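Local coordinates for BluB-like flavoprotein (Clostridium difficile 630, PDB 3EO8) that binds flavin mononucleotide and, as a member of the nitroreductase family, probably acts as an FMN-dependent oxidoreductase, at residues A[63-68]-A[93-98]; A[164-169]-A[191-196]; A[54-59]-A[175-180]. One frame throughout, in Å; residues are numbered along the deposited sequence.

Contact 1: residues A[63-68]-A[93-98]; sequences VITKKQ and FTLFYL. With FMN (flavin mononucleotide), chain G; ACT (acetate ion), chain I.
Ile64, on the middle of helix 54-75, supplies most of the apolar surface that meets the turn of chain 93-98. Its CG1 lies anti to the carbonyl carbon (chi1 -67°) and its chain continues extended, so CD1 reaches tip to tip toward the ring of Tyr97 and stops 4.1 Å from Tyr97 CE2. The other branch, CG2, anti to the backbone N, turns instead to Leu95, with Ile64 CG2 4.2 Å from Leu95 CD2, and to the methyl of Thr94. Leu95 also crosses Thr65 at about a right angle, its CD1 3.6 Å from Thr65 OG1, a hydroxyl already bonded to Ala61 O one helical turn earlier. Tyr97 holds the crowded first-torsion position (chi1 78°), and its OH is anchored on Met57 O; Thr94 OG1 is hydrogen-bonded to Ser165 OG. No hydrogen bond crosses between 63-68 and 93-98. On the flavin side, FMN N3 donates to Phe93 O at 2.7 Å in a nearly straight bond (177°), while FMN O2 lies at the edge of the Phe93 ring, 3.1 Å from Phe93 CD1. Helix 54-75 thus packs against the 3-10 turn that follows helix 80-93, and the start of that segment, at Phe93, lines the pyrimidine end of the FMN pocket of this nitroreductase-family protein.

Contact 2: residues A[164-169]-A[191-196]; sequences TSQNYA and GAMLAL. With FMN (flavin mononucleotide), chain G.
Gln166 and the selenomethionine Met193 bury the largest areas here, meeting tip to tip between the loop 164-169 and strand 189-197. Gln166 CG occupies the crowded position between backbone N and carbonyl carbon (chi1 73°), and a bend at chi2 brings the amide against the Met193 chain. Gln166 NE2 comes within 3.5 Å of Met193 CG, and OE1 of Gln166 lies 3.6 Å from Met193 CE, which the bend at chi3 folds back along the glutamine. The amide therefore packs on CG and CE of Met193, while SE lies against Gln166 CG; its NE2 donates to Leu163 O and, weakly, to Asn167 OD1.

Gly191 contributes through its carbonyl. Asn167 ND2 donates to Gly191 O at 3.2 Å (155°), approaching from above the carbonyl plane, with the acceptor close to the plane of the asparagine amide. Gln140 of the second subunit donates to the same oxygen, so two amides grip it. Thr164 CG2 lies 3.5 Å from Gly191 O and 3.9 Å from Ala192 CB.

The type I turn from Thr164 to Asn167 also presents its first two amides to the flavin. Thr164 N donates to FMN N5 at 3.2 Å, and Ser165 N to FMN O4 at 3.0 Å, contacts that would be expected to polarise the N5-C4A-C4-O4 edge.

Gly191 and Ala192 form a classic beta bulge opposite Val106 of strand 102-108. The loop leads from strand 159-163 into helix 170-181, with helix 54-75 against Gln166 and helix 137-155 against Ala192 and Leu194.

Contact 3: residues A[54-59]-A[175-180]; sequences RDLMEK and AVLEAE
Two helices pack side by side in a roughly antiparallel pair where the start of helix 54-75 meets the later part of helix 170-181, away from the flavin. The axes of the two short segments approach to 10.2 Å at their closest, with 148° between their directions. Leu56 and Leu177 are the buried residues of the interface, and Leu56 makes most of the apolar contacts. With CG anti to the backbone N (chi1 178°), it sends CD1 past Val176, 3.8 Å from Val176 CG1, and past the CB of Glu180, while CD2 crosses obliquely to Leu177 CD1 at 4.1 Å. Leu56 also packs on Ile51 and on Ile218 of the second subunit, and Leu177 rests on strand 102-108. Val176 CG1 also touches the CB of Lys59, 3.8 Å away. Nearer the surface, Lys59 and Glu180 cross at about a right angle, Lys59 CD 3.7 Å from Glu180 CD. The bend at chi4 carries NZ back to its own helix, where Lys59 NZ forms a salt bridge with Asp55 OD2 (2.6 Å) on that oxygen's anti lone pair. Since Asp55 OD2 and Glu180 OE1 approach to 4.4 Å, the ammonium probably offsets their mutual repulsion, but Lys59 NZ stays 4.5 Å from Glu180 OE1, beyond a salt bridge, so no ion pair joins the helices.

From the N terminus, helix 54-75 enters first contact 3 and then contact 1. Contact 1 closes the short, mostly helical loop through helix 80-93, nested inside the much longer loop closed by contact 3 at helix 170-181. Contact 2 opens after contact 1 has closed, but crosses contact 3: residues 175-180 fall between its two segments. Contacts 1 and 3 meet directly through Val63 and Val176. Contacts 1 and 2 are joined at Ser165 and both touch FMN, whereas contacts 2 and 3 do not touch. Contact 3 joins helices 54-75 and 170-181, contact 1 joins helix 54-75 to the segment after helix 80-93, and contact 2 joins the loop after strand 159-163 to strand 189-197 of the sheet.

Contact 1: residues A[63-68]-A[93-98]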
loop_
_atom_site.group_PDB
_atom_site.type_symbol
_atom_site.label_atom_id
_atom_site.label_comp_id
_atom_site.label_asym_id
_atom_site.label_seq_id
_atom_site.Cartn_x
_atom_site.Cartn_y
_atom_site.Cartn_z
ATOM N N VAL A 63 16.242 -13.414 16.251
ATOM C CA VAL A 63 15.195 -14.359 15.794
ATOM C C VAL A 63 15.076 -14.359 14.265
ATOM O O VAL A 63 14.747 -15.387 13.656
ATOM C CB VAL A 63 13.768 -14.151 16.441
ATOM C CG1 VAL A 63 13.808 -14.380 17.953
ATOM C CG2 VAL A 63 13.144 -12.822 16.033
ATOM N N ILE A 64 15.386 -13.221 13.643
ATOM C CA ILE A 64 15.441 -13.153 12.184
ATOM C C ILE A 64 16.575 -14.068 11.684
ATOM O O ILE A 64 16.379 -14.960 10.816
ATOM C CB ILE A 64 15.639 -11.718 11.692
ATOM C CG1 ILE A 64 14.396 -10.865 12.003
ATOM C CG2 ILE A 64 15.968 -11.719 10.152
ATOM C CD1 ILE A 64 14.593 -9.284 11.835
ATOM N N THR A 65 17.733 -13.915 12.291
ATOM C CA THR A 65 18.894 -14.776 11.970
ATOM C C THR A 65 18.613 -16.268 12.174
ATOM O O THR A 65 18.913 -17.116 11.298
ATOM C CB THR A 65 20.104 -14.326 12.790
ATOM O OG1 THR A 65 20.445 -12.992 12.404
ATOM C CG2 THR A 65 21.292 -15.282 12.565
ATOM N N LYS A 66 17.991 -16.610 13.296
ATOM C CA LYS A 66 17.736 -17.995 13.612
ATOM C C LYS A 66 16.793 -18.607 12.588
ATOM O O LYS A 66 16.992 -19.728 12.124
ATOM C CB LYS A 66 17.149 -18.093 15.015
ATOM C CG LYS A 66 16.935 -19.492 15.509
ATOM C CD LYS A 66 16.378 -19.481 16.897
ATOM C CE LYS A 66 16.171 -20.897 17.419
ATOM N NZ LYS A 66 15.911 -20.825 18.881
ATOM N N LYS A 67 15.745 -17.883 12.244
ATOM C CA LYS A 67 14.795 -18.351 11.228
ATOM C C LYS A 67 15.492 -18.447 9.872
ATOM O O LYS A 67 15.314 -19.404 9.156
ATOM C CB LYS A 67 13.591 -17.406 11.138
ATOM C CG LYS A 67 12.373 -18.008 10.434
ATOM C CD LYS A 67 11.582 -18.940 11.345
ATOM C CE LYS A 67 10.371 -19.489 10.595
ATOM N NZ LYS A 67 9.377 -20.185 11.487
ATOM N N GLN A 68 16.265 -17.416 9.530
ATOM C CA GLN A 68 17.113 -17.448 8.312
ATOM C C GLN A 68 17.984 -18.691 8.239
ATOM O O GLN A 68 18.092 -19.314 7.192
ATOM C CB GLN A 68 18.039 -16.232 8.251
ATOM C CG GLN A 68 18.928 -16.195 7.026
ATOM C CD GLN A 68 20.165 -15.363 7.279
ATOM O OE1 GLN A 68 20.580 -15.195 8.433
ATOM N NE2 GLN A 68 20.781 -14.870 6.207
ATOM N N PHE A 93 20.041 -6.066 3.162
ATOM C CA PHE A 93 18.645 -5.618 3.030
ATOM C C PHE A 93 17.723 -5.973 4.204
ATOM O O PHE A 93 16.515 -5.713 4.165
ATOM C CB PHE A 93 18.065 -6.122 1.696
ATOM C CG PHE A 93 18.803 -5.569 0.509
ATOM C CD1 PHE A 93 18.587 -4.260 0.112
ATOM C CD2 PHE A 93 19.782 -6.324 -0.148
ATOM C CE1 PHE A 93 19.308 -3.718 -0.965
ATOM C CE2 PHE A 93 20.502 -5.799 -1.217
ATOM C CZ PHE A 93 20.265 -4.492 -1.617
ATOM N N THR A 94 18.255 -6.524 5.277
ATOM C CA THR A 94 17.405 -6.708 6.456
ATOM C C THR A 94 18.127 -6.235 7.741
ATOM O O THR A 94 17.675 -5.308 8.417
ATOM C CB THR A 94 16.910 -8.172 6.643
ATOM O OG1 THR A 94 16.475 -8.731 5.388
ATOM C CG2 THR A 94 15.750 -8.205 7.652
ATOM N N LEU A 95 19.267 -6.837 8.068
ATOM C CA LEU A 95 19.830 -6.620 9.385
ATOM C C LEU A 95 20.538 -5.259 9.511
ATOM O O LEU A 95 21.011 -4.928 10.590
ATOM C CB LEU A 95 20.759 -7.754 9.788
ATOM C CG LEU A 95 20.130 -9.139 9.986
ATOM C CD1 LEU A 95 21.263 -10.192 10.232
ATOM C CD2 LEU A 95 19.141 -9.090 11.127
ATOM N N PHE A 96 20.600 -4.488 8.421
ATOM C CA PHE A 96 21.146 -3.127 8.461
ATOM C C PHE A 96 20.347 -2.181 9.341
ATOM O O PHE A 96 20.854 -1.132 9.724
ATOM C CB PHE A 96 21.214 -2.505 7.054
ATOM C CG PHE A 96 19.888 -2.103 6.543
ATOM C CD1 PHE A 96 19.358 -0.868 6.873
ATOM C CD2 PHE A 96 19.120 -2.990 5.818
ATOM C CE1 PHE A 96 18.121 -0.492 6.457
ATOM C CE2 PHE A 96 17.866 -2.628 5.390
ATOM C CZ PHE A 96 17.353 -1.388 5.722
ATOM N N TYR A 97 19.104 -2.521 9.668
ATOM C CA TYR A 97 18.290 -1.650 10.525
ATOM C C TYR A 97 18.956 -1.355 11.868
ATOM O O TYR A 97 18.655 -0.338 12.497
ATOM C CB TYR A 97 16.878 -2.214 10.757
ATOM C CG TYR A 97 16.772 -3.341 11.777
ATOM C CD1 TYR A 97 16.739 -3.091 13.137
ATOM C CD2 TYR A 97 16.670 -4.643 11.367
ATOM C CE1 TYR A 97 16.643 -4.122 14.079
ATOM C CE2 TYR A 97 16.566 -5.684 12.273
ATOM C CZ TYR A 97 16.559 -5.426 13.634
ATOM O OH TYR A 97 16.487 -6.471 14.557
ATOM N N LEU A 98 19.856 -2.228 12.316
ATOM C CA LEU A 98 20.520 -2.040 13.595
ATOM C C LEU A 98 21.409 -0.787 13.576
ATOM O O LEU A 98 21.806 -0.289 14.610
ATOM C CB LEU A 98 21.375 -3.249 13.925
ATOM C CG LEU A 98 20.558 -4.497 14.255
ATOM C CD1 LEU A 98 21.448 -5.729 14.118
ATOM C CD2 LEU A 98 19.968 -4.386 15.669
HETATM N N1 FMN G . 14.532 -2.277 1.292
HETATM C C2 FMN G . 15.359 -3.096 2.023
HETATM O O2 FMN G . 16.582 -2.908 2.091
HETATM N N3 FMN G . 14.828 -4.148 2.716
HETATM C C4 FMN G . 13.502 -4.464 2.672
HETATM O O4 FMN G . 13.073 -5.429 3.344
HETATM C C4A FMN G . 12.657 -3.642 1.936
HETATM N N5 FMN G . 11.301 -3.906 1.899
HETATM C C5A FMN G . 10.451 -3.073 1.203
HETATM C C6 FMN G . 9.096 -3.353 1.221
HETATM C C7 FMN G . 8.223 -2.524 0.540
HETATM C C7M FMN G . 6.779 -2.623 0.909
HETATM C C8 FMN G . 8.715 -1.399 -0.134
HETATM C C8M FMN G . 7.767 -0.300 -0.524
HETATM C C9 FMN G . 10.074 -1.127 -0.135
HETATM C C9A FMN G . 10.958 -1.954 0.538
HETATM N N10 FMN G . 12.334 -1.729 0.530
HETATM C C10 FMN G . 13.172 -2.536 1.272
HETATM C "C1'" FMN G . 12.951 -0.597 -0.249
HETATM C "C2'" FMN G . 13.096 -0.902 -1.739
HETATM O "O2'" FMN G . 14.184 -1.791 -1.958
HETATM C "C3'" FMN G . 13.346 0.405 -2.479
HETATM O "O3'" FMN G . 12.212 1.247 -2.305
HETATM C "C4'" FMN G . 13.671 0.270 -3.964
HETATM O "O4'" FMN G . 14.863 -0.469 -4.166
HETATM C "C5'" FMN G . 13.827 1.674 -4.564
HETATM O "O5'" FMN G . 14.913 2.325 -3.931
HETATM P P FMN G . 14.686 3.810 -3.323
HETATM O O1P FMN G . 15.973 4.297 -2.728
HETATM O O2P FMN G . 13.622 3.638 -2.250
HETATM O O3P FMN G . 14.154 4.779 -4.370
HETATM C C ACT I . 6.441 -17.155 10.571
HETATM O O ACT I . 6.292 -15.930 10.728
HETATM O OXT ACT I . 7.352 -17.690 11.255
HETATM C CH3 ACT I . 5.587 -17.945 9.608
#

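Contact 2: residues A[164-169]-A[191-196]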
loop_
_atom_site.group_PDB
_atom_site.type_symbol
_atom_site.label_atom_id
_atom_site.label_comp_id
_atom_site.label_asym_id
_atom_site.label_seq_id
_atom_site.Cartn_x
_atom_site.Cartn_y
_atom_site.Cartn_z
ATOM N N THR A 164 10.062 -5.249 4.505
ATOM C CA THR A 164 9.189 -6.415 4.659
ATOM C C THR A 164 9.985 -7.705 4.541
ATOM O O THR A 164 9.420 -8.799 4.686
ATOM C CB THR A 164 8.003 -6.405 3.667
ATOM O OG1 THR A 164 8.471 -6.305 2.323
ATOM C CG2 THR A 164 7.025 -5.265 4.007
ATOM N N SER A 165 11.291 -7.620 4.306
ATOM C CA SER A 165 12.092 -8.823 4.037
ATOM C C SER A 165 12.242 -9.710 5.277
ATOM O O SER A 165 12.610 -10.851 5.165
ATOM C CB SER A 165 13.479 -8.485 3.478
ATOM O OG SER A 165 14.222 -7.688 4.363
ATOM N N GLN A 166 11.962 -9.175 6.456
ATOM C CA GLN A 166 12.011 -9.975 7.675
ATOM C C GLN A 166 10.828 -10.925 7.862
ATOM O O GLN A 166 10.831 -11.711 8.810
ATOM C CB GLN A 166 12.078 -9.042 8.895
ATOM C CG GLN A 166 10.785 -8.312 9.233
ATOM C CD GLN A 166 10.438 -7.180 8.277
ATOM O OE1 GLN A 166 11.314 -6.634 7.600
ATOM N NE2 GLN A 166 9.146 -6.792 8.236
ATOM N N ASN A 167 9.801 -10.827 7.027
ATOM C CA ASN A 167 8.489 -11.364 7.406
ATOM C C ASN A 167 8.363 -12.883 7.371
ATOM O O ASN A 167 7.408 -13.402 7.934
ATOM C CB ASN A 167 7.340 -10.711 6.613
ATOM C CG ASN A 167 7.035 -9.275 7.067
ATOM O OD1 ASN A 167 7.364 -8.861 8.169
ATOM N ND2 ASN A 167 6.402 -8.523 6.194
ATOM N N TYR A 168 9.326 -13.595 6.801
ATOM C CA TYR A 168 9.398 -15.050 7.009
ATOM C C TYR A 168 9.595 -15.375 8.515
ATOM O O TYR A 168 9.358 -16.518 8.931
ATOM C CB TYR A 168 10.474 -15.763 6.146
ATOM C CG TYR A 168 11.876 -15.219 6.294
ATOM C CD1 TYR A 168 12.638 -15.490 7.425
ATOM C CD2 TYR A 168 12.435 -14.406 5.315
ATOM C CE1 TYR A 168 13.898 -14.970 7.578
ATOM C CE2 TYR A 168 13.703 -13.906 5.453
ATOM C CZ TYR A 168 14.429 -14.162 6.593
ATOM O OH TYR A 168 15.704 -13.645 6.740
ATOM N N ALA A 169 10.007 -14.379 9.301
ATOM C CA ALA A 169 10.166 -14.511 10.758
ATOM C C ALA A 169 9.199 -13.625 11.571
ATOM O O ALA A 169 9.418 -13.384 12.753
ATOM C CB ALA A 169 11.595 -14.167 11.162
ATOM N N GLY A 191 3.270 -6.045 9.810
ATOM C CA GLY A 191 3.162 -5.776 8.377
ATOM C C GLY A 191 4.486 -5.380 7.733
ATOM O O GLY A 191 4.825 -5.824 6.634
ATOM N N ALA A 192 5.214 -4.501 8.412
ATOM C CA ALA A 192 6.444 -3.939 7.888
ATOM C C ALA A 192 7.258 -3.414 9.078
ATOM O O ALA A 192 6.702 -3.279 10.177
ATOM C CB ALA A 192 6.143 -2.815 6.889
HETATM N N MSE A 193 8.558 -3.175 8.873
HETATM C CA MSE A 193 9.343 -2.348 9.777
HETATM C C MSE A 193 9.872 -1.142 9.043
HETATM O O MSE A 193 9.917 -1.090 7.801
HETATM C CB MSE A 193 10.513 -3.101 10.420
HETATM C CG MSE A 193 10.217 -4.557 10.725
HETATM SE SE MSE A 193 11.518 -5.461 11.825
HETATM C CE MSE A 193 13.023 -5.571 10.641
ATOM N N LEU A 194 10.212 -0.128 9.830
ATOM C CA LEU A 194 10.907 1.051 9.340
ATOM C C LEU A 194 12.186 1.242 10.148
ATOM O O LEU A 194 12.148 1.257 11.412
ATOM C CB LEU A 194 10.046 2.273 9.507
ATOM C CG LEU A 194 8.828 2.379 8.619
ATOM C CD1 LEU A 194 7.774 3.334 9.237
ATOM C CD2 LEU A 194 9.302 2.863 7.280
ATOM N N ALA A 195 13.311 1.371 9.442
ATOM C CA ALA A 195 14.568 1.806 10.067
ATOM C C ALA A 195 14.598 3.323 9.937
ATOM O O ALA A 195 14.514 3.846 8.823
ATOM C CB ALA A 195 15.812 1.184 9.366
ATOM N N LEU A 196 14.738 4.019 11.065
ATOM C CA LEU A 196 14.522 5.455 11.128
ATOM C C LEU A 196 15.652 6.170 11.844
ATOM O O LEU A 196 16.030 5.799 12.950
ATOM C CB LEU A 196 13.199 5.741 11.867
ATOM C CG LEU A 196 12.753 7.193 12.073
ATOM C CD1 LEU A 196 12.480 7.929 10.715
ATOM C CD2 LEU A 196 11.504 7.228 13.031
HETATM N N1 FMN G . 14.532 -2.277 1.292
HETATM C C2 FMN G . 15.359 -3.096 2.023
HETATM O O2 FMN G . 16.582 -2.908 2.091
HETATM N N3 FMN G . 14.828 -4.148 2.716
HETATM C C4 FMN G . 13.502 -4.464 2.672
HETATM O O4 FMN G . 13.073 -5.429 3.344
HETATM C C4A FMN G . 12.657 -3.642 1.936
HETATM N N5 FMN G . 11.301 -3.906 1.899
HETATM C C5A FMN G . 10.451 -3.073 1.203
HETATM C C6 FMN G . 9.096 -3.353 1.221
HETATM C C7 FMN G . 8.223 -2.524 0.540
HETATM C C7M FMN G . 6.779 -2.623 0.909
HETATM C C8 FMN G . 8.715 -1.399 -0.134
HETATM C C8M FMN G . 7.767 -0.300 -0.524
HETATM C C9 FMN G . 10.074 -1.127 -0.135
HETATM C C9A FMN G . 10.958 -1.954 0.538
HETATM N N10 FMN G . 12.334 -1.729 0.530
HETATM C C10 FMN G . 13.172 -2.536 1.272
HETATM C "C1'" FMN G . 12.951 -0.597 -0.249
HETATM C "C2'" FMN G . 13.096 -0.902 -1.739
HETATM O "O2'" FMN G . 14.184 -1.791 -1.958
HETATM C "C3'" FMN G . 13.346 0.405 -2.479
HETATM O "O3'" FMN G . 12.212 1.247 -2.305
HETATM C "C4'" FMN G . 13.671 0.270 -3.964
HETATM O "O4'" FMN G . 14.863 -0.469 -4.166
HETATM C "C5'" FMN G . 13.827 1.674 -4.564
HETATM O "O5'" FMN G . 14.913 2.325 -3.931
HETATM P P FMN G . 14.686 3.810 -3.323
HETATM O O1P FMN G . 15.973 4.297 -2.728
HETATM O O2P FMN G . 13.622 3.638 -2.250
HETATM O O3P FMN G . 14.154 4.779 -4.370
#

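Contact 3: residues A[54-59]-A[175-180]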
loop_
_atom_site.group_PDB
_atom_site.type_symbol
_atom_site.label_atom_id
_atom_site.label_comp_id
_atom_site.label_asym_id
_atom_site.label_seq_id
_atom_site.Cartn_x
_atom_site.Cartn_y
_atom_site.Cartn_z
ATOM N N ARG A 54 17.951 -0.798 22.672
ATOM C CA ARG A 54 18.939 -1.530 21.849
ATOM C C ARG A 54 18.809 -3.023 22.013
ATOM O O ARG A 54 18.881 -3.759 21.027
ATOM C CB ARG A 54 20.393 -1.178 22.158
ATOM C CG ARG A 54 20.827 0.232 21.883
ATOM C CD ARG A 54 20.623 0.654 20.429
ATOM N NE ARG A 54 20.997 -0.324 19.417
ATOM C CZ ARG A 54 20.916 -0.079 18.103
ATOM N NH1 ARG A 54 20.513 1.117 17.664
ATOM N NH2 ARG A 54 21.231 -1.039 17.223
ATOM N N ASP A 55 18.607 -3.488 23.242
ATOM C CA ASP A 55 18.627 -4.925 23.444
ATOM C C ASP A 55 17.449 -5.598 22.769
ATOM O O ASP A 55 17.556 -6.750 22.387
ATOM C CB ASP A 55 18.683 -5.308 24.917
ATOM C CG ASP A 55 17.358 -5.159 25.588
ATOM O OD1 ASP A 55 17.000 -4.002 25.889
ATOM O OD2 ASP A 55 16.665 -6.199 25.769
ATOM N N LEU A 56 16.306 -4.915 22.689
ATOM C CA LEU A 56 15.146 -5.465 21.982
ATOM C C LEU A 56 15.418 -5.517 20.474
ATOM O O LEU A 56 15.103 -6.489 19.801
ATOM C CB LEU A 56 13.902 -4.627 22.307
ATOM C CG LEU A 56 12.580 -4.980 21.658
ATOM C CD1 LEU A 56 12.244 -6.466 21.801
ATOM C CD2 LEU A 56 11.497 -4.106 22.288
HETATM N N MSE A 57 16.028 -4.466 19.940
HETATM C CA MSE A 57 16.435 -4.458 18.520
HETATM C C MSE A 57 17.370 -5.628 18.225
HETATM O O MSE A 57 17.273 -6.265 17.173
HETATM C CB MSE A 57 17.118 -3.117 18.167
HETATM C CG MSE A 57 16.141 -1.976 18.115
HETATM SE SE MSE A 57 16.977 -0.210 18.070
HETATM C CE MSE A 57 17.522 -0.290 16.237
ATOM N N GLU A 58 18.257 -5.951 19.158
ATOM C CA GLU A 58 19.196 -7.045 18.927
ATOM C C GLU A 58 18.484 -8.377 19.057
ATOM O O GLU A 58 18.797 -9.340 18.345
ATOM C CB GLU A 58 20.345 -7.003 19.934
ATOM C CG GLU A 58 21.203 -5.748 19.818
ATOM C CD GLU A 58 22.161 -5.776 18.642
ATOM O OE1 GLU A 58 22.279 -6.850 17.992
ATOM O OE2 GLU A 58 22.801 -4.721 18.376
ATOM N N LYS A 59 17.551 -8.464 20.010
ATOM C CA LYS A 59 16.768 -9.675 20.170
ATOM C C LYS A 59 15.951 -9.998 18.925
ATOM O O LYS A 59 15.805 -11.152 18.554
ATOM C CB LYS A 59 15.877 -9.585 21.425
ATOM C CG LYS A 59 16.670 -9.814 22.709
ATOM C CD LYS A 59 15.868 -9.529 23.961
ATOM C CE LYS A 59 16.692 -9.786 25.242
ATOM N NZ LYS A 59 17.580 -8.623 25.556
ATOM N N ALA A 175 6.568 -12.654 18.928
ATOM C CA ALA A 175 6.785 -13.362 20.190
ATOM C C ALA A 175 7.842 -12.689 21.063
ATOM O O ALA A 175 7.667 -12.567 22.272
ATOM C CB ALA A 175 7.186 -14.797 19.905
ATOM N N VAL A 176 8.954 -12.276 20.463
ATOM C CA VAL A 176 9.977 -11.511 21.194
ATOM C C VAL A 176 9.416 -10.209 21.740
ATOM O O VAL A 176 9.623 -9.882 22.911
ATOM C CB VAL A 176 11.196 -11.172 20.303
ATOM C CG1 VAL A 176 12.140 -10.186 21.018
ATOM C CG2 VAL A 176 11.901 -12.462 19.901
ATOM N N LEU A 177 8.719 -9.449 20.901
ATOM C CA LEU A 177 8.166 -8.172 21.340
ATOM C C LEU A 177 7.255 -8.374 22.534
ATOM O O LEU A 177 7.330 -7.629 23.519
ATOM C CB LEU A 177 7.368 -7.525 20.203
ATOM C CG LEU A 177 6.722 -6.192 20.515
ATOM C CD1 LEU A 177 7.801 -5.134 20.838
ATOM C CD2 LEU A 177 5.847 -5.758 19.338
ATOM N N GLU A 178 6.386 -9.371 22.425
ATOM C CA GLU A 178 5.415 -9.681 23.493
ATOM C C GLU A 178 6.129 -10.086 24.790
ATOM O O GLU A 178 5.822 -9.573 25.861
ATOM C CB GLU A 178 4.496 -10.804 23.039
ATOM C CG GLU A 178 3.376 -11.156 23.983
ATOM C CD GLU A 178 2.437 -12.178 23.362
ATOM O OE1 GLU A 178 1.798 -11.872 22.301
ATOM O OE2 GLU A 178 2.359 -13.292 23.904
ATOM N N ALA A 179 7.111 -10.973 24.660
ATOM C CA ALA A 179 7.833 -11.489 25.816
ATOM C C ALA A 179 8.618 -10.396 26.563
ATOM O O ALA A 179 8.765 -10.469 27.795
ATOM C CB ALA A 179 8.746 -12.619 25.405
ATOM N N GLU A 180 9.111 -9.406 25.821
ATOM C CA GLU A 180 10.015 -8.388 26.347
ATOM C C GLU A 180 9.351 -7.060 26.755
ATOM O O GLU A 180 9.983 -6.246 27.435
ATOM C CB GLU A 180 11.094 -8.060 25.306
ATOM C CG GLU A 180 12.007 -9.193 24.948
ATOM C CD GLU A 180 12.889 -9.655 26.099
ATOM O OE1 GLU A 180 13.333 -8.835 26.923
ATOM O OE2 GLU A 180 13.143 -10.868 26.153
#